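Local coordinates for protein H127A/Y244A mutant of alginate lyase AlyC3 in complex with dimannuronate (PDB 7C8F) that probably cleaves alginate by beta-elimination as a PL7 polysaccharide lyase, and is caught here as an engineered double mutant with dimannuronate in its cleft, at residues 97-102 with 253-258; 101-106 with 120-125; 161-166 with 229-234; 126-131 with 235-240. One frame throughout, in Å; residues are numbered along the deposited sequence. Where two conformers were deposited one is given.

The four contacts sample a jelly-roll beta-sandwich. Contact 1 pairs strands 93-103 and 250-264 in one sheet. Contact 2, centred about 9 Å from it, shares Val-101 and Glu-102 and crosses the interior to strand 119-129 of the opposing sheet. That strand runs on into contact 4, about 19 Å from contact 2 between centres, where it pairs with strand 235-240. Contact 3, centred about 11 Å from contact 4, packs the loop leading into strand 235-240 against the end of strand 157-163. Along the chain contact 2 closes before contacts 3 and 4 open, and contact 3 lies between the two segments of contact 4. The bound sugar lies beside the sheet of strands 119-129 and 235-240.

Contact 1 (97-102 with 253-258); sequences LSAEVE and AHFNKL
Val-101 lays its CG2 methyl over one face of the Phe-255 ring, 3.9 Å from the ring centroid and offset toward the rim, nearest CE2. The methyl stands anti to its own carbonyl carbon, and the two side chains run side by side in the same direction. Ala-99 CB reaches Phe-255 CE2 at 4.0 Å, and Leu-258 CD1 packs beside that alanine. Phe-69, on the strand flanking the other side of 250-264, adds a second ring.

The opposite face carries Glu-100, Glu-102, His-254 and Lys-257. From the corner, Asn-256 ND2 donates to Glu-100 OE1 over 2.8 Å, with amide and carboxylate almost coplanar, 13° apart. A water joins Glu-100 OE2 to Lys-257 NZ, and another joins Glu-102 OE1 to His-254 ND1, whose NE2 bonds Glu-252. Backbone bonds tie Glu-102 to His-254 in both directions, each 2.9 Å between N and O, that from His-254 N almost straight (177°). Glu-100 N reaches Lys-257 O at 3.1 Å, whereas Asn-256 N makes only a weak bond to Glu-100 O. Between these pairs the register slips by one residue as the chain turns at Asn-256, a beta bulge within an antiparallel sheet of the PL7 jelly-roll sandwich.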
# COMPACT_ATOMS: atom_id res chain seq x y z
N LEU B 97 10.70 -20.85 -3.65
CA LEU B 97 9.87 -22.01 -3.93
C LEU B 97 10.51 -22.70 -5.12
O LEU B 97 10.72 -22.08 -6.17
CB LEU B 97 8.44 -21.59 -4.26
CG LEU B 97 7.44 -22.72 -4.38
CD1 LEU B 97 7.12 -23.27 -2.97
CD2 LEU B 97 6.17 -22.24 -5.12
N SER B 98 10.82 -23.96 -4.95
CA SER B 98 11.44 -24.75 -5.99
C SER B 98 10.59 -25.93 -6.34
O SER B 98 10.22 -26.67 -5.49
CB SER B 98 12.81 -25.26 -5.54
OG SER B 98 13.64 -24.23 -5.16
N ALA B 99 10.34 -26.10 -7.62
CA ALA B 99 9.55 -27.19 -8.09
C ALA B 99 10.05 -27.81 -9.38
O ALA B 99 10.75 -27.21 -10.09
CB ALA B 99 8.13 -26.69 -8.30
N GLU B 100 9.66 -29.05 -9.60
CA GLU B 100 9.88 -29.74 -10.87
C GLU B 100 8.49 -30.27 -11.20
O GLU B 100 7.94 -30.99 -10.47
CB GLU B 100 10.91 -30.84 -10.82
CG GLU B 100 12.28 -30.31 -10.60
CD GLU B 100 13.33 -31.37 -10.42
OE1 GLU B 100 12.95 -32.55 -10.39
OE2 GLU B 100 14.49 -31.00 -10.29
N VAL B 101 7.93 -29.82 -12.31
CA VAL B 101 6.58 -30.11 -12.67
C VAL B 101 6.36 -30.58 -14.10
O VAL B 101 7.01 -30.15 -15.00
CB VAL B 101 5.78 -28.79 -12.58
CG1 VAL B 101 4.30 -29.03 -12.73
CG2 VAL B 101 6.07 -28.06 -11.30
N GLU B 102 5.38 -31.46 -14.24
CA GLU B 102 4.89 -31.94 -15.51
C GLU B 102 3.37 -31.81 -15.52
O GLU B 102 2.72 -32.29 -14.66
CB GLU B 102 5.26 -33.39 -15.75
CG GLU B 102 4.81 -33.91 -17.10
CD GLU B 102 5.23 -35.35 -17.35
OE1 GLU B 102 5.93 -35.92 -16.55
OE2 GLU B 102 4.81 -35.87 -18.36
N ALA B 253 -1.35 -32.16 -12.44
CA ALA B 253 0.06 -31.78 -12.38
C ALA B 253 0.81 -32.77 -11.51
O ALA B 253 0.34 -33.14 -10.42
CB ALA B 253 0.23 -30.37 -11.82
N HIS B 254 1.98 -33.20 -11.98
CA HIS B 254 2.86 -34.10 -11.25
C HIS B 254 4.11 -33.34 -10.83
O HIS B 254 4.84 -32.82 -11.68
CB HIS B 254 3.23 -35.32 -12.10
CG HIS B 254 2.09 -36.25 -12.32
ND1 HIS B 254 2.27 -37.57 -12.69
CD2 HIS B 254 0.75 -36.07 -12.22
CE1 HIS B 254 1.09 -38.16 -12.81
NE2 HIS B 254 0.15 -37.27 -12.53
N PHE B 255 4.35 -33.24 -9.52
CA PHE B 255 5.51 -32.54 -8.98
C PHE B 255 6.53 -33.58 -8.53
O PHE B 255 6.35 -34.24 -7.50
CB PHE B 255 5.11 -31.70 -7.78
CG PHE B 255 4.41 -30.40 -8.12
CD1 PHE B 255 3.11 -30.38 -8.60
CD2 PHE B 255 5.04 -29.18 -7.88
CE1 PHE B 255 2.46 -29.18 -8.89
CE2 PHE B 255 4.38 -27.96 -8.16
CZ PHE B 255 3.10 -27.97 -8.66
N ASN B 256 7.62 -33.72 -9.29
CA ASN B 256 8.72 -34.56 -8.83
C ASN B 256 9.46 -33.93 -7.66
O ASN B 256 10.11 -34.64 -6.88
CB ASN B 256 9.67 -34.82 -10.01
CG ASN B 256 10.87 -35.68 -9.63
OD1 ASN B 256 10.73 -36.86 -9.32
ND2 ASN B 256 12.05 -35.08 -9.70
N LYS B 257 9.34 -32.61 -7.50
CA LYS B 257 10.04 -31.88 -6.46
C LYS B 257 9.16 -30.72 -6.05
O LYS B 257 8.54 -30.07 -6.90
CB LYS B 257 11.39 -31.36 -6.98
CG LYS B 257 12.08 -30.35 -6.06
CD LYS B 257 13.47 -30.00 -6.59
CE LYS B 257 14.18 -28.99 -5.71
NZ LYS B 257 15.56 -28.69 -6.19
N LEU B 258 9.09 -30.47 -4.75
CA LEU B 258 8.44 -29.27 -4.24
C LEU B 258 9.10 -28.92 -2.92
O LEU B 258 9.02 -29.69 -1.96
CB LEU B 258 6.93 -29.48 -4.06
CG LEU B 258 6.17 -28.23 -3.60
CD1 LEU B 258 6.30 -27.06 -4.59
CD2 LEU B 258 4.71 -28.57 -3.39
O HOH W 1 15.18 -28.58 -9.42
O HOH W 2 4.72 -37.66 -14.52

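Contact 2 (101-106 with 120-125); sequences VEIIDP and ITFLQV. With BEM (beta-D-mannopyranuronic acid), chain D.
Ile-103 reaches across the sandwich toward Ile-120 and Phe-122, and its side chain divides at CB. One branch, CG2, stands anti to the backbone N and meets Ile-120 CD1 at 4.1 Å, the two isoleucines sliding past each other in opposite directions. The other branch starts at CG1, which lies beside the backbone N (chi1 -52°) and carries the tip, CD1, to the aromatic ring. There CD1 comes to 3.8 Å from Phe-122 CD1 and sits off-centre, 4.2 Å from the ring centroid. On its own side of the interior the same CD1 packs against Ala-253.

Val-101 comes to the same side of the Phe-122 ring, toward the CD2 and CE2 rim, while Ile-103 stands nearer CD1. The valine CG1 lies 3.9 Å from Phe-122 CD2, and its CG2 is only slightly farther away. Phe-205 meets this ring edge-to-face and Phe-158 adds a further aromatic neighbour. Pro-106 CB touches Ile-120 CD1 at 4.2 Å near the start of the short helix. Phe-122 and Leu-123 both face Val-145, forming a classic beta bulge.

Gln-124 serves the substrate: in one of its two conformers NE2 donates to O6B of the mannuronate carboxylate over 3.1 Å. The same sugar is also hydrogen-bonded by Arg-77 NH1, Pro-139 O and Lys-170 NZ. No hydrogen bond joins the two segments, whose strand axes stay 9.8 Å apart. Between these two segments the sheets meet through apolar side chains, while strand 119-129 also supplies an uncharged amide that bonds the sugar's carboxylate.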
# COMPACT_ATOMS: atom_id res chain seq x y z
N VAL B 101 7.93 -29.82 -12.31
CA VAL B 101 6.58 -30.11 -12.67
C VAL B 101 6.36 -30.58 -14.10
O VAL B 101 7.01 -30.15 -15.00
CB VAL B 101 5.78 -28.79 -12.58
CG1 VAL B 101 4.30 -29.03 -12.73
CG2 VAL B 101 6.07 -28.06 -11.30
N GLU B 102 5.38 -31.46 -14.24
CA GLU B 102 4.89 -31.94 -15.51
C GLU B 102 3.37 -31.81 -15.52
O GLU B 102 2.72 -32.29 -14.66
CB GLU B 102 5.26 -33.39 -15.75
CG GLU B 102 4.81 -33.91 -17.10
CD GLU B 102 5.23 -35.35 -17.35
OE1 GLU B 102 5.93 -35.92 -16.55
OE2 GLU B 102 4.81 -35.87 -18.36
N ILE B 103 2.83 -31.13 -16.50
CA ILE B 103 1.39 -31.02 -16.67
C ILE B 103 0.94 -32.14 -17.59
O ILE B 103 1.49 -32.32 -18.69
CB ILE B 103 1.01 -29.64 -17.25
CG1 ILE B 103 1.64 -28.52 -16.41
CG2 ILE B 103 -0.51 -29.49 -17.32
CD1 ILE B 103 1.13 -28.46 -14.98
N ILE B 104 -0.05 -32.91 -17.15
CA ILE B 104 -0.44 -34.15 -17.82
C ILE B 104 -1.58 -33.86 -18.79
O ILE B 104 -2.66 -33.42 -18.37
CB ILE B 104 -0.85 -35.22 -16.80
CG1 ILE B 104 0.28 -35.44 -15.79
CG2 ILE B 104 -1.18 -36.52 -17.53
CD1 ILE B 104 1.58 -35.90 -16.43
N ASP B 105 -1.35 -34.15 -20.08
CA ASP B 105 -2.36 -34.07 -21.13
C ASP B 105 -3.19 -32.80 -21.03
O ASP B 105 -4.43 -32.87 -20.99
CB ASP B 105 -3.29 -35.28 -21.09
CG ASP B 105 -2.60 -36.55 -21.53
OD1 ASP B 105 -1.81 -36.49 -22.49
OD2 ASP B 105 -2.87 -37.61 -20.92
N PRO B 106 -2.56 -31.62 -21.01
CA PRO B 106 -3.34 -30.38 -20.87
C PRO B 106 -4.23 -30.08 -22.06
O PRO B 106 -5.31 -29.49 -21.89
CB PRO B 106 -2.28 -29.30 -20.64
CG PRO B 106 -1.03 -29.86 -21.22
CD PRO B 106 -1.11 -31.36 -21.03
N ILE B 120 -3.91 -23.34 -17.00
CA ILE B 120 -3.78 -24.05 -15.72
C ILE B 120 -2.68 -23.35 -14.95
O ILE B 120 -1.54 -23.28 -15.42
CB ILE B 120 -3.44 -25.54 -15.91
CG1 ILE B 120 -4.59 -26.27 -16.59
CG2 ILE B 120 -3.11 -26.18 -14.53
CD1 ILE B 120 -4.17 -27.58 -17.27
N THR B 121 -3.00 -22.84 -13.76
CA THR B 121 -2.02 -22.18 -12.91
C THR B 121 -1.50 -23.20 -11.92
O THR B 121 -2.29 -23.85 -11.24
CB THR B 121 -2.67 -21.03 -12.15
OG1 THR B 121 -3.16 -20.07 -13.09
CG2 THR B 121 -1.67 -20.35 -11.18
N PHE B 122 -0.17 -23.36 -11.85
CA PHE B 122 0.41 -24.37 -10.97
C PHE B 122 1.44 -23.84 -9.97
O PHE B 122 1.80 -24.58 -9.05
CB PHE B 122 0.94 -25.57 -11.77
CG PHE B 122 2.01 -25.22 -12.77
CD1 PHE B 122 1.67 -24.84 -14.06
CD2 PHE B 122 3.34 -25.27 -12.41
CE1 PHE B 122 2.66 -24.50 -14.99
CE2 PHE B 122 4.33 -24.95 -13.32
CZ PHE B 122 3.99 -24.56 -14.62
N LEU B 123 1.90 -22.60 -10.11
CA LEU B 123 2.68 -21.94 -9.07
C LEU B 123 2.19 -20.51 -8.97
O LEU B 123 1.86 -19.90 -9.99
CB LEU B 123 4.18 -21.92 -9.40
CG LEU B 123 4.82 -23.28 -9.67
CD1 LEU B 123 6.17 -23.13 -10.34
CD2 LEU B 123 4.98 -24.07 -8.36
N GLN B 124 2.17 -19.96 -7.76
CA GLN B 124 1.64 -18.62 -7.57
C GLN B 124 2.38 -17.92 -6.43
O GLN B 124 2.77 -18.55 -5.45
CB GLN B 124 0.13 -18.68 -7.31
CG GLN B 124 -0.61 -17.36 -7.27
CD GLN B 124 -2.11 -17.52 -7.52
OE1 GLN B 124 -2.51 -18.13 -8.52
NE2 GLN B 124 -2.93 -16.99 -6.62
N VAL B 125 2.54 -16.61 -6.58
CA VAL B 125 2.85 -15.73 -5.45
C VAL B 125 1.64 -14.82 -5.31
O VAL B 125 1.34 -14.03 -6.21
CB VAL B 125 4.12 -14.90 -5.67
CG1 VAL B 125 4.38 -13.98 -4.46
CG2 VAL B 125 5.34 -15.78 -5.95
C1 BEM D . -8.80 -15.11 -5.55
C2 BEM D . -8.91 -13.65 -5.97
O2 BEM D . -7.74 -12.94 -5.59
C3 BEM D . -9.13 -13.56 -7.46
O3 BEM D . -9.10 -12.24 -7.88
C4 BEM D . -8.11 -14.39 -8.23
O4 BEM D . -8.58 -14.52 -9.57
C5 BEM D . -8.00 -15.77 -7.64
O5 BEM D . -7.79 -15.77 -6.25
C6 BEM D . -6.81 -16.39 -8.27
O6B BEM D . -5.75 -16.37 -7.65
O6A BEM D . -6.97 -17.04 -9.29
O1 BEM D . -8.42 -15.21 -4.19

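Contact 3 (161-166 with 229-234); sequences MVKNNA and DYWRHL
Tyr-230 lies flat beneath the backbone of Asn-164 and Asn-165, with Asn-164 C 3.5 Å above the ring plane and toward the rim. The amide of Asn-164 is turned almost perpendicular to the ring, the planes 88° apart. Past the ring the hydroxyl donates to Lys-163 O over 2.6 Å, in the carbonyl plane and on a lone pair. His-226 NE2 is a second partner of the same hydroxyl, so two groups grip the phenol oxygen.

Trp-231 is presented differently, edge first. Asn-165 O lies in the indole plane, 3.5 Å from Trp-231 CZ3, and this buried oxygen has no hydrogen-bonding partner. Lys-163 crosses the indole at about a right angle, its CG 3.7 Å from the same CZ3. The lysine bends at chi2 (67°), and its NZ bonds Asn-165 OD1 at 2.9 Å as well as Val-167 O. At the far end of the indole, NE1 bonds Ser-236 OG.

Leu-234 is placed between two rings, CD1 over the centre of the indole and CG over the centre of the His-233 imidazole. The imidazole turns its edge to Ala-166, with CE1 3.5 Å from the alanine CB, while a water links His-233 NE2 to Ala-166 O. One ring thus receives the strand end by its face and two by their edges. His-233 also stacks on His-233 of the second subunit, and Arg-232 pairs with Asp-89 of that subunit. A 3-10 segment running into a type I beta turn, Trp-231 to Leu-234, here joins a strand end to the dimer interface.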
# COMPACT_ATOMS: atom_id res chain seq x y z
N MET B 161 2.85 -14.77 -15.56
CA MET B 161 1.96 -13.62 -15.63
C MET B 161 2.23 -12.80 -14.38
O MET B 161 1.91 -13.23 -13.27
CB MET B 161 0.51 -14.10 -15.66
CG MET B 161 0.22 -15.14 -16.74
SD MET B 161 0.56 -14.51 -18.40
CE MET B 161 -0.21 -15.77 -19.44
N VAL B 162 2.82 -11.63 -14.54
CA VAL B 162 3.30 -10.82 -13.42
C VAL B 162 2.46 -9.56 -13.32
O VAL B 162 2.43 -8.75 -14.25
CB VAL B 162 4.79 -10.50 -13.55
CG1 VAL B 162 5.27 -9.64 -12.39
CG2 VAL B 162 5.60 -11.80 -13.62
N LYS B 163 1.79 -9.38 -12.18
CA LYS B 163 1.08 -8.14 -11.92
C LYS B 163 2.13 -7.05 -11.69
O LYS B 163 3.03 -7.22 -10.85
CB LYS B 163 0.21 -8.36 -10.69
CG LYS B 163 -0.42 -7.12 -10.05
CD LYS B 163 -1.48 -6.45 -10.94
CE LYS B 163 -2.30 -5.48 -10.04
NZ LYS B 163 -3.22 -4.58 -10.79
N ASN B 164 2.04 -5.95 -12.45
CA ASN B 164 3.12 -4.97 -12.55
C ASN B 164 2.81 -3.64 -11.87
O ASN B 164 3.46 -2.63 -12.16
CB ASN B 164 3.47 -4.73 -14.03
CG ASN B 164 4.90 -4.27 -14.22
OD1 ASN B 164 5.78 -4.56 -13.42
ND2 ASN B 164 5.14 -3.54 -15.30
N ASN B 165 1.80 -3.61 -11.00
CA ASN B 165 1.56 -2.50 -10.08
C ASN B 165 0.80 -3.08 -8.90
O ASN B 165 0.54 -4.28 -8.85
CB ASN B 165 0.86 -1.33 -10.79
CG ASN B 165 -0.50 -1.72 -11.39
OD1 ASN B 165 -1.25 -2.50 -10.81
ND2 ASN B 165 -0.81 -1.14 -12.56
N ALA B 166 0.45 -2.22 -7.93
CA ALA B 166 -0.28 -2.67 -6.75
C ALA B 166 -1.72 -2.18 -6.74
O ALA B 166 -2.32 -2.00 -5.67
CB ALA B 166 0.47 -2.29 -5.47
N ASP B 229 9.47 -3.26 -6.56
CA ASP B 229 9.42 -2.17 -5.56
C ASP B 229 7.96 -1.74 -5.31
O ASP B 229 7.59 -1.45 -4.22
CB ASP B 229 10.25 -0.99 -6.11
CG ASP B 229 10.59 0.10 -5.11
OD1 ASP B 229 10.44 -0.04 -3.96
OD2 ASP B 229 11.08 1.08 -5.60
N TYR B 230 7.17 -1.72 -6.36
CA TYR B 230 5.78 -1.32 -6.27
C TYR B 230 4.89 -2.16 -5.34
O TYR B 230 3.87 -1.72 -4.95
CB TYR B 230 5.13 -1.30 -7.67
CG TYR B 230 5.18 -2.62 -8.42
CD1 TYR B 230 4.23 -3.58 -8.21
CD2 TYR B 230 6.19 -2.89 -9.30
CE1 TYR B 230 4.29 -4.78 -8.84
CE2 TYR B 230 6.26 -4.08 -9.95
CZ TYR B 230 5.32 -5.01 -9.71
OH TYR B 230 5.40 -6.18 -10.38
N TRP B 231 5.34 -3.36 -5.04
CA TRP B 231 4.63 -4.32 -4.21
C TRP B 231 5.11 -4.37 -2.77
O TRP B 231 4.67 -5.15 -2.02
CB TRP B 231 4.89 -5.69 -4.82
CG TRP B 231 3.93 -6.81 -4.55
CD1 TRP B 231 4.12 -7.85 -3.73
CD2 TRP B 231 2.68 -7.02 -5.17
NE1 TRP B 231 3.06 -8.70 -3.77
CE2 TRP B 231 2.16 -8.21 -4.66
CE3 TRP B 231 1.94 -6.32 -6.12
CZ2 TRP B 231 0.94 -8.71 -5.08
CZ3 TRP B 231 0.75 -6.81 -6.51
CH2 TRP B 231 0.26 -7.99 -6.00
N ARG B 232 6.02 -3.50 -2.44
CA ARG B 232 6.70 -3.52 -1.14
C ARG B 232 5.88 -3.60 0.12
O ARG B 232 6.31 -4.23 1.06
CB ARG B 232 7.72 -2.38 -1.05
CG ARG B 232 7.15 -0.98 -1.05
CD ARG B 232 8.23 0.07 -1.27
NE ARG B 232 7.76 1.45 -1.31
CZ ARG B 232 7.34 2.06 -2.40
NH1 ARG B 232 7.26 1.43 -3.52
NH2 ARG B 232 6.98 3.30 -2.36
N HIS B 233 4.72 -2.97 0.08
CA HIS B 233 3.85 -2.96 1.26
C HIS B 233 3.03 -4.23 1.43
O HIS B 233 2.38 -4.39 2.48
CB HIS B 233 2.87 -1.78 1.17
CG HIS B 233 2.09 -1.76 -0.11
ND1 HIS B 233 2.70 -1.75 -1.35
CD2 HIS B 233 0.75 -1.73 -0.35
CE1 HIS B 233 1.77 -1.71 -2.29
NE2 HIS B 233 0.59 -1.69 -1.72
N LEU B 234 3.03 -5.14 0.46
CA LEU B 234 2.12 -6.29 0.48
C LEU B 234 2.84 -7.54 0.96
O LEU B 234 3.77 -8.03 0.30
CB LEU B 234 1.52 -6.49 -0.91
CG LEU B 234 0.64 -5.32 -1.36
CD1 LEU B 234 0.29 -5.47 -2.84
CD2 LEU B 234 -0.63 -5.27 -0.50
O HOH W 3 -2.01 -1.57 -2.94

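Contact 4 (126-131 with 235-240); sequences ANKGLD and LSYFKA
Tyr-237 and Ala-126 satisfy one another's backbone: Ala-126 N donates to Tyr-237 O, and Tyr-237 N returns a bond to Ala-126 O, each over 2.9 Å. The first bond arrives nearly along the C=O axis; the second is tilted 33° from the carbonyl plane. Two residues on, Lys-128 N donates to Leu-235 O at 2.7 Å, and Leu-235 N is taken up by Gly-129 O. A water joins the backbone O of Asn-127, to which it donates, to the phenol oxygen of Tyr-237, lying 2.6 Å from Tyr-237 OH in the plane of the ring.

Side-chain polar groups find partners as well. Asn-127 ND2 bonds Val-138 O, Ser-236 OG bonds Leu-234 O, and Lys-239 NZ forms a salt bridge with Glu-79. Lys-128 NZ holds a malonate ion, probably from the crystallisation liquor.

Ala-126, apparently one of the two engineered alanines, sets CB over one face of the Tyr-237 ring, 3.4 Å from CZ. Arg-81 makes a cation-pi contact with that ring. Leu-235 CD1 closes on Asp-131 C at 3.7 Å, in the loop that follows. With the sugar about 6 Å from the Tyr-237 side chain, this antiparallel strand pair belongs to the substrate-facing sheet.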
# COMPACT_ATOMS: atom_id res chain seq x y z
N ALA B 126 0.93 -14.95 -4.19
CA ALA B 126 -0.22 -14.12 -3.88
C ALA B 126 0.17 -13.07 -2.85
O ALA B 126 1.25 -13.12 -2.26
CB ALA B 126 -1.33 -15.00 -3.28
N ASN B 127 -0.70 -12.09 -2.65
CA ASN B 127 -0.56 -11.22 -1.49
C ASN B 127 -1.66 -11.53 -0.49
O ASN B 127 -2.80 -11.83 -0.86
CB ASN B 127 -0.56 -9.71 -1.83
CG ASN B 127 -1.93 -9.19 -2.23
OD1 ASN B 127 -2.64 -8.59 -1.41
ND2 ASN B 127 -2.29 -9.40 -3.48
N LYS B 128 -1.28 -11.47 0.78
CA LYS B 128 -2.27 -11.48 1.85
C LYS B 128 -2.88 -10.09 2.00
O LYS B 128 -4.11 -9.94 2.01
CB LYS B 128 -1.62 -11.98 3.15
CG LYS B 128 -2.58 -12.19 4.32
CD LYS B 128 -3.59 -13.28 4.01
CE LYS B 128 -4.45 -13.58 5.23
NZ LYS B 128 -5.36 -14.72 4.95
N GLY B 129 -2.03 -9.07 2.07
CA GLY B 129 -2.45 -7.69 2.24
C GLY B 129 -1.38 -6.94 3.02
O GLY B 129 -0.21 -7.30 2.99
N LEU B 130 -1.81 -5.89 3.73
CA LEU B 130 -0.84 -5.11 4.51
C LEU B 130 -0.37 -5.85 5.75
O LEU B 130 0.68 -5.49 6.30
CB LEU B 130 -1.47 -3.81 4.97
CG LEU B 130 -1.81 -2.79 3.90
CD1 LEU B 130 -2.57 -1.65 4.54
CD2 LEU B 130 -0.56 -2.25 3.20
N ASP B 131 -1.13 -6.84 6.22
CA ASP B 131 -0.87 -7.52 7.49
C ASP B 131 -1.30 -8.97 7.35
O ASP B 131 -1.83 -9.38 6.31
CB ASP B 131 -1.60 -6.81 8.65
CG ASP B 131 -3.09 -6.66 8.42
OD1 ASP B 131 -3.69 -7.50 7.73
OD2 ASP B 131 -3.69 -5.69 8.94
N LEU B 235 2.42 -8.07 2.11
CA LEU B 235 2.90 -9.38 2.54
C LEU B 235 2.40 -10.43 1.56
O LEU B 235 1.23 -10.41 1.14
CB LEU B 235 2.38 -9.69 3.94
CG LEU B 235 2.79 -8.71 5.04
CD1 LEU B 235 2.27 -9.19 6.40
CD2 LEU B 235 4.31 -8.54 5.09
N SER B 236 3.28 -11.36 1.19
CA SER B 236 3.04 -12.25 0.07
C SER B 236 3.29 -13.70 0.48
O SER B 236 3.91 -13.98 1.52
CB SER B 236 3.90 -11.83 -1.12
OG SER B 236 3.58 -10.48 -1.49
N TYR B 237 2.79 -14.63 -0.34
CA TYR B 237 2.92 -16.04 0.02
C TYR B 237 2.89 -16.91 -1.22
O TYR B 237 2.40 -16.50 -2.28
CB TYR B 237 1.84 -16.50 1.01
CG TYR B 237 0.39 -16.36 0.55
CD1 TYR B 237 -0.33 -15.19 0.77
CD2 TYR B 237 -0.26 -17.43 -0.06
CE1 TYR B 237 -1.66 -15.09 0.38
CE2 TYR B 237 -1.58 -17.35 -0.43
CZ TYR B 237 -2.28 -16.17 -0.22
OH TYR B 237 -3.61 -16.06 -0.60
N PHE B 238 3.42 -18.12 -1.08
CA PHE B 238 3.50 -19.09 -2.16
C PHE B 238 2.33 -20.07 -2.15
O PHE B 238 1.87 -20.50 -1.08
CB PHE B 238 4.77 -19.94 -2.03
CG PHE B 238 6.05 -19.22 -2.33
CD1 PHE B 238 6.27 -18.62 -3.57
CD2 PHE B 238 7.08 -19.21 -1.40
CE1 PHE B 238 7.47 -17.99 -3.84
CE2 PHE B 238 8.28 -18.60 -1.67
CZ PHE B 238 8.48 -17.98 -2.89
N LYS B 239 1.91 -20.48 -3.34
CA LYS B 239 1.03 -21.62 -3.52
C LYS B 239 1.54 -22.47 -4.68
O LYS B 239 2.16 -21.95 -5.62
CB LYS B 239 -0.41 -21.22 -3.83
CG LYS B 239 -1.06 -20.46 -2.69
CD LYS B 239 -2.57 -20.37 -2.81
CE LYS B 239 -2.98 -19.36 -3.87
NZ LYS B 239 -4.48 -19.32 -3.95
N ALA B 240 1.24 -23.76 -4.62
CA ALA B 240 1.61 -24.70 -5.66
C ALA B 240 0.54 -25.78 -5.75
O ALA B 240 0.04 -26.24 -4.72
CB ALA B 240 2.97 -25.34 -5.38
O HOH W 4 -4.80 -13.75 -0.24